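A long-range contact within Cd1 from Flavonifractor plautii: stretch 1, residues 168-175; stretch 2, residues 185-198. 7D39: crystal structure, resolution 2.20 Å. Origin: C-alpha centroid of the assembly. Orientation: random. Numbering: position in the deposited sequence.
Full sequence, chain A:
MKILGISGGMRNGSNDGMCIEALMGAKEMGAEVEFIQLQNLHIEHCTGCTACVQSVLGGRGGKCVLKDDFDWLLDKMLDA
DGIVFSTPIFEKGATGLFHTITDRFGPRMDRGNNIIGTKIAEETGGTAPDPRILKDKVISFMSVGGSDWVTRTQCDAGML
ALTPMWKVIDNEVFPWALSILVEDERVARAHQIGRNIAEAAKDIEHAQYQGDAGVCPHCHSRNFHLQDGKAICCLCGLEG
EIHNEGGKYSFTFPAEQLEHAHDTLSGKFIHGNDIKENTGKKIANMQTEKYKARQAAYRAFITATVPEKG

Stretch 1, residues 168-175: VIDNEVFP
Stretch 2 185-198: ERVARAHQIGRNIA

A single arginine of the helix, Arg189, bridges two acids two residues apart on the strand: its NE lies 2.7 Å from Glu172 OE2 in a salt bridge, and its NH2 makes a second, longer one, 3.4 Å from Asp170 OD1, with a weak hydrogen bond. Arg189 NH2 also bonds weakly to Glu172 OE2 at 3.0 Å; with NE and NH2 both reaching it, the oxygen sits at the guanidinium edge, near its plane. Strand 168-174 and helix 185-198 run nearly antiparallel (163° between N-to-C directions); their axes approach to 8.3 Å, and the two stretches bury 541 Å², both sides summed. The register pairs Ile169 with Ile197 (CA to CA 6.5 Å), Asp170 with Ile193 (CA to CA 6.7 Å) and Phe174 with Arg186 (CA to CA 8.2 Å).

The strand is extended except at Ile169 (phi/psi -101/-55), and the consecutive residues Ile169 and Asp170 both direct CB toward the helix; from there Glu172 and Phe174 point toward it, whereas Asn171 and Val173 point away. Ile169 (chi1 m, chi2 m) supplies an apolar end: its CG1 meets Ile197 CD1 at 4.0 Å, Ile197 being t, p. Asp170 (chi1 -81°) is buried, but its charge is well satisfied. Asn196 (chi1 m, chi2 -2°) donates from ND2 to Asp170 OD2 at 2.8 Å, nearly straight at 167°. Water 1 donates to Asp170 OD2 and to Ile193 O, each 2.8 Å from its oxygen, tying the carboxylate to the helix backbone. Water 2 donates to Asp170 OD1 at 2.7 Å and accepts from Arg189 NH2 at 3.0 Å.

Glu172 (t, p, chi3 -74°) folds to reach Arg189 (t, p, t, chi4 130°), and its aliphatic part packs on the helix, CB 3.7 Å from Ile193 CD1. Ile193 (m, t) points CB sideways, but its end comes nearer the strand. Phe174 (m, chi2 -88°) is buried; Arg189 CG sits at its ring edge, 4.0 Å from CZ, so the arginine offers methylenes to the aromatic and charge to the acids.

At the strand's end, Arg186 points CB sideways yet swings its guanidinium across (chi1 m, chi2 -131°, chi3 -91°, chi4 173°). Arg186 NH1 and NH2 each donate to Pro175 O at 2.9 Å, a fork that places the carbonyl at the guanidinium edge; Arg186 NH1 also lies 3.9 Å from Phe174 CB. Pro175 has no polar side-chain atom, so its backbone oxygen makes the polar link, and its ring CD lies 3.9 Å from Arg186 NH1. From Ala190 on, the helix keeps i to i+4 bonds, such as Ile193 N to Arg189 O at 2.9 Å.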

# COMPACT_ATOMS: atom_id res chain seq x y z
N VAL A 168 -4.24 -8.61 0.79
CA VAL A 168 -2.89 -9.04 0.47
C VAL A 168 -2.82 -10.57 0.49
O VAL A 168 -3.25 -11.21 1.44
CB VAL A 168 -1.89 -8.43 1.47
CG1 VAL A 168 -0.45 -8.87 1.17
CG2 VAL A 168 -1.98 -6.93 1.45
N ILE A 169 -2.24 -11.15 -0.56
CA ILE A 169 -2.10 -12.60 -0.55
C ILE A 169 -0.67 -13.00 -0.18
O ILE A 169 -0.46 -13.77 0.78
CB ILE A 169 -2.53 -13.21 -1.90
CG1 ILE A 169 -3.94 -12.73 -2.25
CG2 ILE A 169 -2.46 -14.74 -1.85
CD1 ILE A 169 -5.04 -13.21 -1.30
N ASP A 170 0.31 -12.48 -0.90
CA ASP A 170 1.71 -12.65 -0.55
C ASP A 170 2.38 -11.29 -0.41
O ASP A 170 1.93 -10.30 -1.01
CB ASP A 170 2.44 -13.51 -1.59
CG ASP A 170 2.21 -14.99 -1.36
OD1 ASP A 170 2.67 -15.49 -0.31
OD2 ASP A 170 1.56 -15.64 -2.21
N ASN A 171 3.45 -11.23 0.39
CA ASN A 171 4.21 -10.00 0.61
C ASN A 171 5.65 -10.42 0.92
O ASN A 171 6.11 -10.45 2.06
CB ASN A 171 3.59 -9.16 1.73
CG ASN A 171 4.22 -7.83 1.84
OD1 ASN A 171 5.20 -7.55 1.16
ND2 ASN A 171 3.67 -6.97 2.69
N GLU A 172 6.39 -10.74 -0.14
CA GLU A 172 7.64 -11.48 -0.04
C GLU A 172 8.84 -10.56 -0.26
O GLU A 172 8.79 -9.66 -1.09
CB GLU A 172 7.66 -12.63 -1.06
CG GLU A 172 8.81 -13.61 -0.94
CD GLU A 172 8.70 -14.48 0.28
OE1 GLU A 172 8.95 -13.98 1.41
OE2 GLU A 172 8.36 -15.66 0.11
N VAL A 173 9.92 -10.81 0.49
CA VAL A 173 11.16 -10.05 0.40
C VAL A 173 12.25 -10.95 -0.13
O VAL A 173 12.41 -12.08 0.36
CB VAL A 173 11.57 -9.46 1.76
CG1 VAL A 173 12.98 -8.89 1.66
CG2 VAL A 173 10.63 -8.39 2.16
N PHE A 174 13.04 -10.45 -1.09
CA PHE A 174 14.16 -11.21 -1.67
C PHE A 174 15.47 -10.46 -1.45
O PHE A 174 15.86 -9.62 -2.27
CB PHE A 174 13.94 -11.48 -3.15
CG PHE A 174 12.72 -12.32 -3.45
CD1 PHE A 174 12.81 -13.70 -3.46
CD2 PHE A 174 11.50 -11.73 -3.71
CE1 PHE A 174 11.70 -14.48 -3.74
CE2 PHE A 174 10.39 -12.49 -3.98
CZ PHE A 174 10.49 -13.87 -4.00
N PRO A 175 16.19 -10.74 -0.37
CA PRO A 175 17.50 -10.12 -0.18
C PRO A 175 18.57 -10.79 -1.02
O PRO A 175 18.38 -11.89 -1.55
CB PRO A 175 17.76 -10.30 1.32
CG PRO A 175 17.09 -11.63 1.62
CD PRO A 175 15.85 -11.66 0.73
N GLU A 185 15.41 -21.82 -7.31
CA GLU A 185 14.41 -21.96 -6.24
C GLU A 185 13.72 -20.64 -5.93
O GLU A 185 12.56 -20.62 -5.51
CB GLU A 185 15.04 -22.55 -4.98
CG GLU A 185 15.97 -21.60 -4.21
CD GLU A 185 17.31 -21.36 -4.92
OE1 GLU A 185 18.21 -20.73 -4.29
OE2 GLU A 185 17.48 -21.79 -6.08
N ARG A 186 14.42 -19.53 -6.11
CA ARG A 186 13.79 -18.25 -5.83
C ARG A 186 12.90 -17.80 -6.97
O ARG A 186 11.88 -17.14 -6.74
CB ARG A 186 14.86 -17.21 -5.52
CG ARG A 186 15.80 -17.67 -4.45
CD ARG A 186 15.94 -16.58 -3.43
NE ARG A 186 17.04 -15.73 -3.80
CZ ARG A 186 17.35 -14.60 -3.19
NH1 ARG A 186 16.63 -14.15 -2.17
NH2 ARG A 186 18.40 -13.92 -3.62
N VAL A 187 13.25 -18.16 -8.20
CA VAL A 187 12.36 -17.90 -9.33
C VAL A 187 11.10 -18.74 -9.20
O VAL A 187 9.99 -18.27 -9.47
CB VAL A 187 13.11 -18.16 -10.66
CG1 VAL A 187 12.17 -18.01 -11.86
CG2 VAL A 187 14.28 -17.23 -10.79
N ALA A 188 11.26 -20.00 -8.77
CA ALA A 188 10.11 -20.86 -8.52
C ALA A 188 9.19 -20.24 -7.47
O ALA A 188 7.97 -20.44 -7.53
CB ALA A 188 10.59 -22.26 -8.09
N ARG A 189 9.74 -19.45 -6.55
CA ARG A 189 8.90 -18.80 -5.55
C ARG A 189 8.06 -17.68 -6.17
O ARG A 189 6.89 -17.50 -5.82
CB ARG A 189 9.76 -18.26 -4.41
CG ARG A 189 8.99 -17.50 -3.35
CD ARG A 189 8.18 -18.44 -2.44
NE ARG A 189 7.49 -17.68 -1.40
CZ ARG A 189 6.20 -17.79 -1.10
NH1 ARG A 189 5.44 -18.67 -1.74
NH2 ARG A 189 5.68 -17.03 -0.15
N ALA A 190 8.64 -16.91 -7.10
CA ALA A 190 7.83 -15.96 -7.86
C ALA A 190 6.73 -16.68 -8.62
O ALA A 190 5.58 -16.21 -8.66
CB ALA A 190 8.70 -15.15 -8.82
N HIS A 191 7.06 -17.82 -9.22
CA HIS A 191 6.05 -18.61 -9.93
C HIS A 191 4.90 -19.01 -9.01
O HIS A 191 3.73 -18.88 -9.37
CB HIS A 191 6.71 -19.85 -10.54
CG HIS A 191 5.80 -20.62 -11.44
ND1 HIS A 191 5.71 -20.38 -12.80
CD2 HIS A 191 4.91 -21.61 -11.18
CE1 HIS A 191 4.82 -21.20 -13.33
NE2 HIS A 191 4.33 -21.96 -12.38
N GLN A 192 5.21 -19.53 -7.82
CA GLN A 192 4.15 -19.91 -6.89
C GLN A 192 3.32 -18.70 -6.46
O GLN A 192 2.09 -18.79 -6.36
CB GLN A 192 4.74 -20.59 -5.66
CG GLN A 192 3.69 -21.21 -4.78
CD GLN A 192 3.01 -22.41 -5.44
OE1 GLN A 192 3.67 -23.27 -6.02
NE2 GLN A 192 1.68 -22.45 -5.39
N ILE A 193 3.98 -17.57 -6.21
CA ILE A 193 3.24 -16.35 -5.86
C ILE A 193 2.24 -16.01 -6.95
O ILE A 193 1.11 -15.57 -6.68
CB ILE A 193 4.23 -15.20 -5.58
CG1 ILE A 193 4.91 -15.45 -4.24
CG2 ILE A 193 3.55 -13.82 -5.61
CD1 ILE A 193 5.87 -14.37 -3.81
N GLY A 194 2.61 -16.24 -8.21
CA GLY A 194 1.68 -15.99 -9.30
C GLY A 194 0.53 -16.98 -9.33
O GLY A 194 -0.60 -16.62 -9.68
N ARG A 195 0.81 -18.25 -9.00
CA ARG A 195 -0.28 -19.21 -8.81
C ARG A 195 -1.23 -18.73 -7.70
O ARG A 195 -2.45 -18.77 -7.85
CB ARG A 195 0.26 -20.60 -8.47
CG ARG A 195 0.84 -21.41 -9.64
CD ARG A 195 1.55 -22.65 -9.11
NE ARG A 195 1.87 -23.63 -10.15
CZ ARG A 195 2.81 -24.57 -10.04
NH1 ARG A 195 3.54 -24.66 -8.92
NH2 ARG A 195 3.03 -25.42 -11.04
N ASN A 196 -0.66 -18.26 -6.59
CA ASN A 196 -1.47 -17.80 -5.47
C ASN A 196 -2.39 -16.64 -5.87
O ASN A 196 -3.61 -16.71 -5.66
CB ASN A 196 -0.56 -17.41 -4.31
CG ASN A 196 0.12 -18.60 -3.71
OD1 ASN A 196 -0.12 -19.71 -4.14
ND2 ASN A 196 0.98 -18.37 -2.73
N ILE A 197 -1.83 -15.57 -6.43
CA ILE A 197 -2.69 -14.43 -6.76
C ILE A 197 -3.80 -14.87 -7.71
O ILE A 197 -4.94 -14.40 -7.62
CB ILE A 197 -1.86 -13.27 -7.34
CG1 ILE A 197 -2.68 -11.98 -7.35
CG2 ILE A 197 -1.43 -13.56 -8.75
CD1 ILE A 197 -3.15 -11.54 -5.97
N ALA A 198 -3.51 -15.82 -8.60
CA ALA A 198 -4.51 -16.29 -9.55
C ALA A 198 -5.63 -17.05 -8.86
O ALA A 198 -6.81 -16.81 -9.12
CB ALA A 198 -3.84 -17.15 -10.63
O HOH W 1 0.21 -14.38 -4.33
O HOH W 2 2.94 -18.22 -0.15